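Local coordinates for protein magnesium transporter, putative (PDB 3KXR) that probably moves magnesium or other cations across the membrane, and is represented here by its cytosolic CBS-pair piece and part of the MgtE N domain, at the interface of chains A and B. Residues are numbered along the deposited sequence; one frame, centred on the assembly and turned at random. Chains: chain A/B, Magnesium transporter, putative.

Contact 1: the interface of chains A and B. Residues chain A 20-21, 24; chain B 75, 78, 82.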
ATOM      1  N   GLU A  20     -22.175   3.987  -0.829  1.00 41.52           N
ATOM      2  CA  GLU A  20     -23.595   3.836  -0.639  1.00 42.69           C
ATOM      3  C   GLU A  20     -23.938   3.850   0.854  1.00 42.68           C
ATOM      4  O   GLU A  20     -24.995   4.337   1.249  1.00 43.41           O
ATOM      5  CB  GLU A  20     -24.029   2.536  -1.272  1.00 43.72           C
ATOM      6  CG  GLU A  20     -25.506   2.233  -1.126  1.00 47.47           C
ATOM      7  CD  GLU A  20     -25.775   0.762  -1.257  1.00 52.56           C
ATOM      8  OE1 GLU A  20     -24.837   0.029  -1.648  1.00 54.72           O
ATOM      9  OE2 GLU A  20     -26.922   0.338  -0.959  1.00 57.05           O
ATOM     10  N   TRP A  21     -23.030   3.348   1.680  1.00 42.11           N
ATOM     11  CA  TRP A  21     -23.243   3.301   3.123  1.00 42.20           C
ATOM     12  C   TRP A  21     -22.515   4.369   3.929  1.00 41.98           C
ATOM     13  O   TRP A  21     -22.249   4.193   5.132  1.00 41.21           O
ATOM     14  CB  TRP A  21     -22.871   1.918   3.613  1.00 42.13           C
ATOM     15  CG  TRP A  21     -24.043   1.067   3.693  1.00 44.70           C
ATOM     16  CD1 TRP A  21     -25.265   1.289   3.124  1.00 46.80           C
ATOM     17  CD2 TRP A  21     -24.142  -0.151   4.394  1.00 47.15           C
ATOM     18  NE1 TRP A  21     -26.118   0.287   3.443  1.00 48.68           N
ATOM     19  CE2 TRP A  21     -25.455  -0.617   4.230  1.00 48.60           C
ATOM     20  CE3 TRP A  21     -23.251  -0.894   5.167  1.00 48.98           C
ATOM     21  CZ2 TRP A  21     -25.904  -1.806   4.804  1.00 50.57           C
ATOM     22  CZ3 TRP A  21     -23.696  -2.084   5.746  1.00 50.57           C
ATOM     23  CH2 TRP A  21     -25.004  -2.530   5.558  1.00 50.41           C
ATOM     24  N   TYR A  24     -23.837   5.582   7.248  1.00 42.94           N
ATOM     25  CA  TYR A  24     -24.078   4.594   8.297  1.00 42.39           C
ATOM     26  C   TYR A  24     -22.819   3.979   8.879  1.00 42.63           C
ATOM     27  O   TYR A  24     -22.858   3.429   9.957  1.00 42.33           O
ATOM     28  CB  TYR A  24     -24.986   3.469   7.780  1.00 42.62           C
ATOM     29  CG  TYR A  24     -26.215   3.949   7.061  1.00 42.48           C
ATOM     30  CD1 TYR A  24     -27.189   4.635   7.733  1.00 41.86           C
ATOM     31  CD2 TYR A  24     -26.394   3.710   5.692  1.00 43.09           C
ATOM     32  CE1 TYR A  24     -28.318   5.091   7.079  1.00 44.65           C
ATOM     33  CE2 TYR A  24     -27.528   4.158   5.033  1.00 42.86           C
ATOM     34  CZ  TYR A  24     -28.477   4.854   5.730  1.00 44.49           C
ATOM     35  OH  TYR A  24     -29.610   5.323   5.101  1.00 47.69           O
TER
ATOM     36  N   GLN B  75     -30.305  -1.611   7.541  1.00 36.54           N
ATOM     37  CA  GLN B  75     -28.852  -1.715   7.336  1.00 36.44           C
ATOM     38  C   GLN B  75     -28.257  -2.897   8.071  1.00 36.48           C
ATOM     39  O   GLN B  75     -27.396  -3.572   7.547  1.00 36.58           O
ATOM     40  CB  GLN B  75     -28.132  -0.451   7.803  1.00 36.74           C
ATOM     41  CG  GLN B  75     -28.252   0.727   6.842  1.00 36.40           C
ATOM     42  CD  GLN B  75     -29.650   1.292   6.817  1.00 37.42           C
ATOM     43  OE1 GLN B  75     -30.167   1.748   7.844  1.00 36.94           O
ATOM     44  NE2 GLN B  75     -30.302   1.209   5.655  1.00 34.99           N
ATOM     45  N   ARG B  78     -28.986  -6.184   6.337  1.00 41.06           N
ATOM     46  CA  ARG B  78     -28.217  -6.333   5.125  1.00 41.75           C
ATOM     47  C   ARG B  78     -26.738  -6.636   5.448  1.00 42.57           C
ATOM     48  O   ARG B  78     -26.065  -7.369   4.728  1.00 43.06           O
ATOM     49  CB  ARG B  78     -28.385  -5.075   4.291  1.00 42.02           C
ATOM     50  CG  ARG B  78     -27.500  -5.036   3.109  1.00 45.06           C
ATOM     51  CD  ARG B  78     -27.897  -3.953   2.145  1.00 46.99           C
ATOM     52  NE  ARG B  78     -27.067  -4.027   0.942  1.00 48.60           N
ATOM     53  CZ  ARG B  78     -26.807  -2.990   0.155  1.00 50.09           C
ATOM     54  NH1 ARG B  78     -27.299  -1.795   0.444  1.00 51.84           N
ATOM     55  NH2 ARG B  78     -26.054  -3.143  -0.919  1.00 49.78           N
ATOM     56  N   ARG B  82     -24.807  -9.908   3.980  1.00 45.84           N
ATOM     57  CA  ARG B  82     -23.841  -9.677   2.904  1.00 46.25           C
ATOM     58  C   ARG B  82     -22.396 -10.014   3.263  1.00 45.91           C
ATOM     59  O   ARG B  82     -21.556 -10.027   2.419  1.00 45.66           O
ATOM     60  CB  ARG B  82     -23.893  -8.214   2.496  1.00 46.68           C
ATOM     61  CG  ARG B  82     -23.143  -7.295   3.490  1.00 50.04           C
ATOM     62  CD  ARG B  82     -23.449  -5.813   3.301  1.00 52.50           C
ATOM     63  NE  ARG B  82     -23.167  -5.332   1.939  1.00 54.18           N
ATOM     64  CZ  ARG B  82     -23.235  -4.051   1.557  1.00 54.98           C
ATOM     65  NH1 ARG B  82     -23.562  -3.085   2.427  1.00 53.56           N
ATOM     66  NH2 ARG B  82     -22.982  -3.738   0.290  1.00 55.80           N
TER

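Contact 2: the interface of chains A and B. Residues chain A 24-26, 28-29, 32; chain B 64, 66-68, 94, 98.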
ATOM      1  N   TYR A  24     -23.837   5.582   7.248  1.00 42.94           N
ATOM      2  CA  TYR A  24     -24.078   4.594   8.297  1.00 42.39           C
ATOM      3  C   TYR A  24     -22.819   3.979   8.879  1.00 42.63           C
ATOM      4  O   TYR A  24     -22.858   3.429   9.957  1.00 42.33           O
ATOM      5  CB  TYR A  24     -24.986   3.469   7.780  1.00 42.62           C
ATOM      6  CG  TYR A  24     -26.215   3.949   7.061  1.00 42.48           C
ATOM      7  CD1 TYR A  24     -27.189   4.635   7.733  1.00 41.86           C
ATOM      8  CD2 TYR A  24     -26.394   3.710   5.692  1.00 43.09           C
ATOM      9  CE1 TYR A  24     -28.318   5.091   7.079  1.00 44.65           C
ATOM     10  CE2 TYR A  24     -27.528   4.158   5.033  1.00 42.86           C
ATOM     11  CZ  TYR A  24     -28.477   4.854   5.730  1.00 44.49           C
ATOM     12  OH  TYR A  24     -29.610   5.323   5.101  1.00 47.69           O
ATOM     13  N   LEU A  25     -21.715   4.015   8.139  1.00 43.37           N
ATOM     14  CA  LEU A  25     -20.431   3.486   8.609  1.00 42.57           C
ATOM     15  C   LEU A  25     -19.660   4.617   9.256  1.00 42.57           C
ATOM     16  O   LEU A  25     -19.611   5.695   8.689  1.00 42.35           O
ATOM     17  CB  LEU A  25     -19.615   2.965   7.429  1.00 42.12           C
ATOM     18  CG  LEU A  25     -20.176   1.729   6.727  1.00 42.37           C
ATOM     19  CD1 LEU A  25     -19.461   1.474   5.391  1.00 39.84           C
ATOM     20  CD2 LEU A  25     -20.102   0.498   7.639  1.00 38.99           C
ATOM     21  N   PRO A  26     -19.027   4.368  10.420  1.00 42.85           N
ATOM     22  CA  PRO A  26     -18.055   5.295  11.014  1.00 43.02           C
ATOM     23  C   PRO A  26     -16.900   5.582  10.057  1.00 43.80           C
ATOM     24  O   PRO A  26     -16.498   4.694   9.270  1.00 43.81           O
ATOM     25  CB  PRO A  26     -17.507   4.530  12.201  1.00 43.31           C
ATOM     26  CG  PRO A  26     -18.379   3.347  12.371  1.00 43.60           C
ATOM     27  CD  PRO A  26     -19.044   3.067  11.101  1.00 42.72           C
ATOM     28  N   SER A  28     -13.920   5.850  10.724  1.00 43.76           N
ATOM     29  CA  SER A  28     -12.834   4.950  11.126  1.00 43.58           C
ATOM     30  C   SER A  28     -12.897   3.636  10.345  1.00 43.74           C
ATOM     31  O   SER A  28     -11.873   3.093   9.901  1.00 45.10           O
ATOM     32  CB  SER A  28     -12.846   4.684  12.645  1.00 43.57           C
ATOM     33  OG  SER A  28     -13.944   3.883  13.086  1.00 43.67           O
ATOM     34  N   PHE A  29     -14.104   3.146  10.146  1.00 42.74           N
ATOM     35  CA  PHE A  29     -14.308   1.897   9.442  1.00 41.91           C
ATOM     36  C   PHE A  29     -14.013   2.106   7.950  1.00 42.30           C
ATOM     37  O   PHE A  29     -13.361   1.278   7.307  1.00 42.17           O
ATOM     38  CB  PHE A  29     -15.751   1.427   9.670  1.00 41.14           C
ATOM     39  CG  PHE A  29     -16.102   0.190   8.934  1.00 39.11           C
ATOM     40  CD1 PHE A  29     -16.135  -1.030   9.573  1.00 37.96           C
ATOM     41  CD2 PHE A  29     -16.405   0.240   7.590  1.00 38.68           C
ATOM     42  CE1 PHE A  29     -16.447  -2.198   8.887  1.00 36.91           C
ATOM     43  CE2 PHE A  29     -16.714  -0.943   6.881  1.00 39.72           C
ATOM     44  CZ  PHE A  29     -16.736  -2.158   7.542  1.00 37.38           C
ATOM     45  N   ARG A  32     -10.244   2.234   7.438  1.00 44.72           N
ATOM     46  CA  ARG A  32      -9.526   0.966   7.528  1.00 45.08           C
ATOM     47  C   ARG A  32      -9.797   0.160   6.255  1.00 44.31           C
ATOM     48  O   ARG A  32      -8.903  -0.492   5.723  1.00 43.04           O
ATOM     49  CB  ARG A  32      -9.909   0.170   8.784  1.00 45.55           C
ATOM     50  CG  ARG A  32      -9.299   0.745  10.095  1.00 48.74           C
ATOM     51  CD  ARG A  32      -9.502  -0.184  11.344  1.00 50.57           C
ATOM     52  NE  ARG A  32     -10.825  -0.825  11.273  1.00 54.28           N
ATOM     53  CZ  ARG A  32     -11.944  -0.387  11.873  1.00 56.11           C
ATOM     54  NH1 ARG A  32     -11.931   0.717  12.627  1.00 57.41           N
ATOM     55  NH2 ARG A  32     -13.092  -1.063  11.719  1.00 55.19           N
TER
HETATM   56  N   MSE B  64     -15.055  -6.249  12.094  1.00 43.84           N
HETATM   57  CA  MSE B  64     -16.269  -6.361  12.841  1.00 44.16           C
HETATM   58  C   MSE B  64     -17.431  -5.729  12.121  1.00 43.05           C
HETATM   59  O   MSE B  64     -17.277  -4.929  11.236  1.00 42.77           O
HETATM   60  CB  MSE B  64     -16.090  -5.672  14.192  1.00 45.26           C
HETATM   61  CG  MSE B  64     -15.776  -4.204  14.051  1.00 48.47           C
HETATM   62 SE   MSE B  64     -15.527  -3.301  15.767  1.00 61.42          SE
HETATM   63  CE  MSE B  64     -14.551  -1.668  15.154  1.00 47.78           C
ATOM     64  N   VAL B  66     -19.943  -2.987  12.498  1.00 40.10           N
ATOM     65  CA  VAL B  66     -20.225  -1.763  13.240  1.00 39.53           C
ATOM     66  C   VAL B  66     -21.032  -0.768  12.360  1.00 38.73           C
ATOM     67  O   VAL B  66     -20.810  -0.668  11.158  1.00 38.87           O
ATOM     68  CB  VAL B  66     -18.901  -1.120  13.753  1.00 39.98           C
ATOM     69  CG1 VAL B  66     -17.899  -1.026  12.611  1.00 38.99           C
ATOM     70  CG2 VAL B  66     -19.163   0.227  14.376  1.00 39.30           C
ATOM     71  N   LEU B  67     -21.985  -0.059  12.961  1.00 37.37           N
ATOM     72  CA  LEU B  67     -22.743   0.986  12.271  1.00 36.27           C
ATOM     73  C   LEU B  67     -22.910   2.187  13.206  1.00 36.51           C
ATOM     74  O   LEU B  67     -22.861   2.047  14.442  1.00 37.34           O
ATOM     75  CB  LEU B  67     -24.118   0.444  11.834  1.00 35.83           C
ATOM     76  CG  LEU B  67     -24.214  -0.594  10.701  1.00 34.12           C
ATOM     77  CD1 LEU B  67     -25.603  -1.142  10.564  1.00 31.79           C
ATOM     78  CD2 LEU B  67     -23.765   0.039   9.390  1.00 31.17           C
ATOM     79  N   SER B  68     -23.109   3.365  12.643  1.00 36.19           N
ATOM     80  CA  SER B  68     -23.295   4.555  13.461  1.00 36.99           C
ATOM     81  C   SER B  68     -24.722   4.584  14.006  1.00 36.66           C
ATOM     82  O   SER B  68     -25.581   3.795  13.623  1.00 36.12           O
ATOM     83  CB  SER B  68     -23.056   5.840  12.662  1.00 36.76           C
ATOM     84  OG  SER B  68     -24.144   6.062  11.754  1.00 38.83           O
ATOM     85  N   VAL B  94     -22.010   2.753  17.234  1.00 36.29           N
ATOM     86  CA  VAL B  94     -21.187   3.832  17.757  1.00 36.28           C
ATOM     87  C   VAL B  94     -21.819   5.179  17.428  1.00 38.24           C
ATOM     88  O   VAL B  94     -22.592   5.310  16.468  1.00 37.76           O
ATOM     89  CB  VAL B  94     -19.745   3.786  17.153  1.00 36.88           C
ATOM     90  CG1 VAL B  94     -19.010   2.506  17.606  1.00 34.93           C
ATOM     91  CG2 VAL B  94     -19.780   3.909  15.637  1.00 32.85           C
ATOM     92  N   ASP B  98     -17.278   7.889  17.527  1.00 43.58           N
ATOM     93  CA  ASP B  98     -16.811   6.486  17.591  1.00 44.27           C
ATOM     94  C   ASP B  98     -16.906   5.878  18.983  1.00 43.30           C
ATOM     95  O   ASP B  98     -16.289   4.853  19.238  1.00 42.80           O
ATOM     96  CB  ASP B  98     -15.348   6.345  17.090  1.00 45.04           C
ATOM     97  CG  ASP B  98     -15.231   5.660  15.735  1.00 49.04           C
ATOM     98  OD1 ASP B  98     -15.602   4.463  15.587  1.00 52.07           O
ATOM     99  OD2 ASP B  98     -14.709   6.319  14.795  1.00 58.66           O
TER

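Contact 1: the interface of chains A and B
Two groups of chain B sandwich the indole of A:Trp21. B:Gln75 CG lies over one face, 3.6 Å above the plane of the A:Trp21 ring, while B:Arg82 comes from the opposite face. Its guanidinium stands almost upright on the ring, the planes 88° apart, so it points in end-on instead of stacking flat. B:Arg82 NH1 is 3.3 Å from the centroid of the six-membered ring of A:Trp21, a cation-pi contact. Behind that tip the guanidinium of B:Arg82 carries B:Arg78 NE on one face, 3.8 Å above its centre. Two arginines of helix 73-82 are thus packed together, and the nearby carboxylate of A:Glu20 would probably ease the like charges.

The edge of the B:Arg78 guanidinium belongs to A:Glu20. The two side chains meet tip to tip in a salt bridge and hydrogen bond, B:Arg78 NH1 to A:Glu20 OE2 at 2.6 Å, nearly straight at 172°. The oxygen lies in the guanidinium plane, but the nitrogen stands above the carboxylate plane, so the match is not a flat paired one; a second bond, from B:Arg78 NH2 to A:Glu20 OE1, is weak. B:Arg78 can span this distance because CG is anti to the backbone N (chi1 172°) and the chain stays extended to NE, its aliphatic stretch running past the benzo end of A:Trp21.

B:Gln75 also serves A:Tyr24. Bent at chi2, its chain passes between the indole and the phenol ring, and its amide stacks nearly parallel on the latter, with B:Gln75 CG 3.8 Å from the A:Tyr24 ring centroid in a CH-pi contact. The patch joins the end of helix 15-20 and the following loop of chain A, in the part related to the MgtE N domain, to a helix of the first CBS domain of chain B. At the indole rim, A:Trp21 CH2 comes to 3.3 Å from the backbone carbonyl oxygen B:Gln75 O.

Contact 2: the interface of chains A and B
A:Tyr24 and B:Ser68 join the two backbones: B:Ser68 N, at the end of strand 66-68, gives a hydrogen bond to A:Tyr24 O at 2.7 Å, and A:Leu25 and A:Pro26 continue in extended conformation toward helix 27-36. The hydroxyl of B:Ser68 adds a weak bond to the same carbonyl oxygen.

A:Pro26 rests its ring tip, CG, against a pair of valine methyls that lie on the same side of it. A:Pro26 CG touches B:Val94 CG2 at 3.6 Å, the side chains crossing at about a right angle, and B:Val66 CG2 at 3.8 Å. The other branch of B:Val66 goes to A:Phe29, where B:Val66 CG1 meets A:Phe29 CD1 at 3.5 Å, at the ortho position of the ring; the two side chains slide past each other in opposite directions. Within chain A, A:Leu25 CD2 lies over the same face of the phenyl ring that B:Val66 CG1 approaches at its rim. The same A:Leu25 methyl also nears B:Leu67 CD2, a looser contact of 4.1 Å.

Polar contact resumes at the first turn of helix 27-36. A:Ser28 OG sits between the backbone N and the carbonyl carbon (chi1 70°), which turns the hydroxyl toward B:Asp98. It is 3.1 Å from both B:Asp98 OD1 and B:Asp98 OD2, approaching each on its syn side, so one hydroxyl is shared between the two carboxylate oxygens. B:Asp98 has a positive phi (73°) in its loop, and a carboxylate beside the start of a helix is likely to be favoured by the helix dipole. An alanine in place of B:Asp98 would probably leave the A:Ser28 hydroxyl without its mate across the interface and strip the helix start of a nearby negative charge.

The site seats the MgtE N-related segment of chain A against the first CBS domain of chain B, although the structure alone does not show whether the full transporter assembles this way.

Contact 1 and contact 2 lie about 11 Å apart, measured between the centres of their C-alpha atoms, and A:Tyr24 belongs to both: its ring serves contact 1, its carbonyl contact 2. Together they follow one continuous stretch of chain A, from the end of helix 15-20 through the loop into helix 27-36, while on chain B contact 1 uses helix 73-82 and contact 2 strands 66-68 and 90-94 with the following loop. The salt-bridged, aromatic patch continues into one that mixes apolar packing with hydrogen bonds. The whole interface is not an exact two-fold, and the structure alone does not show whether the full transporter pairs this way.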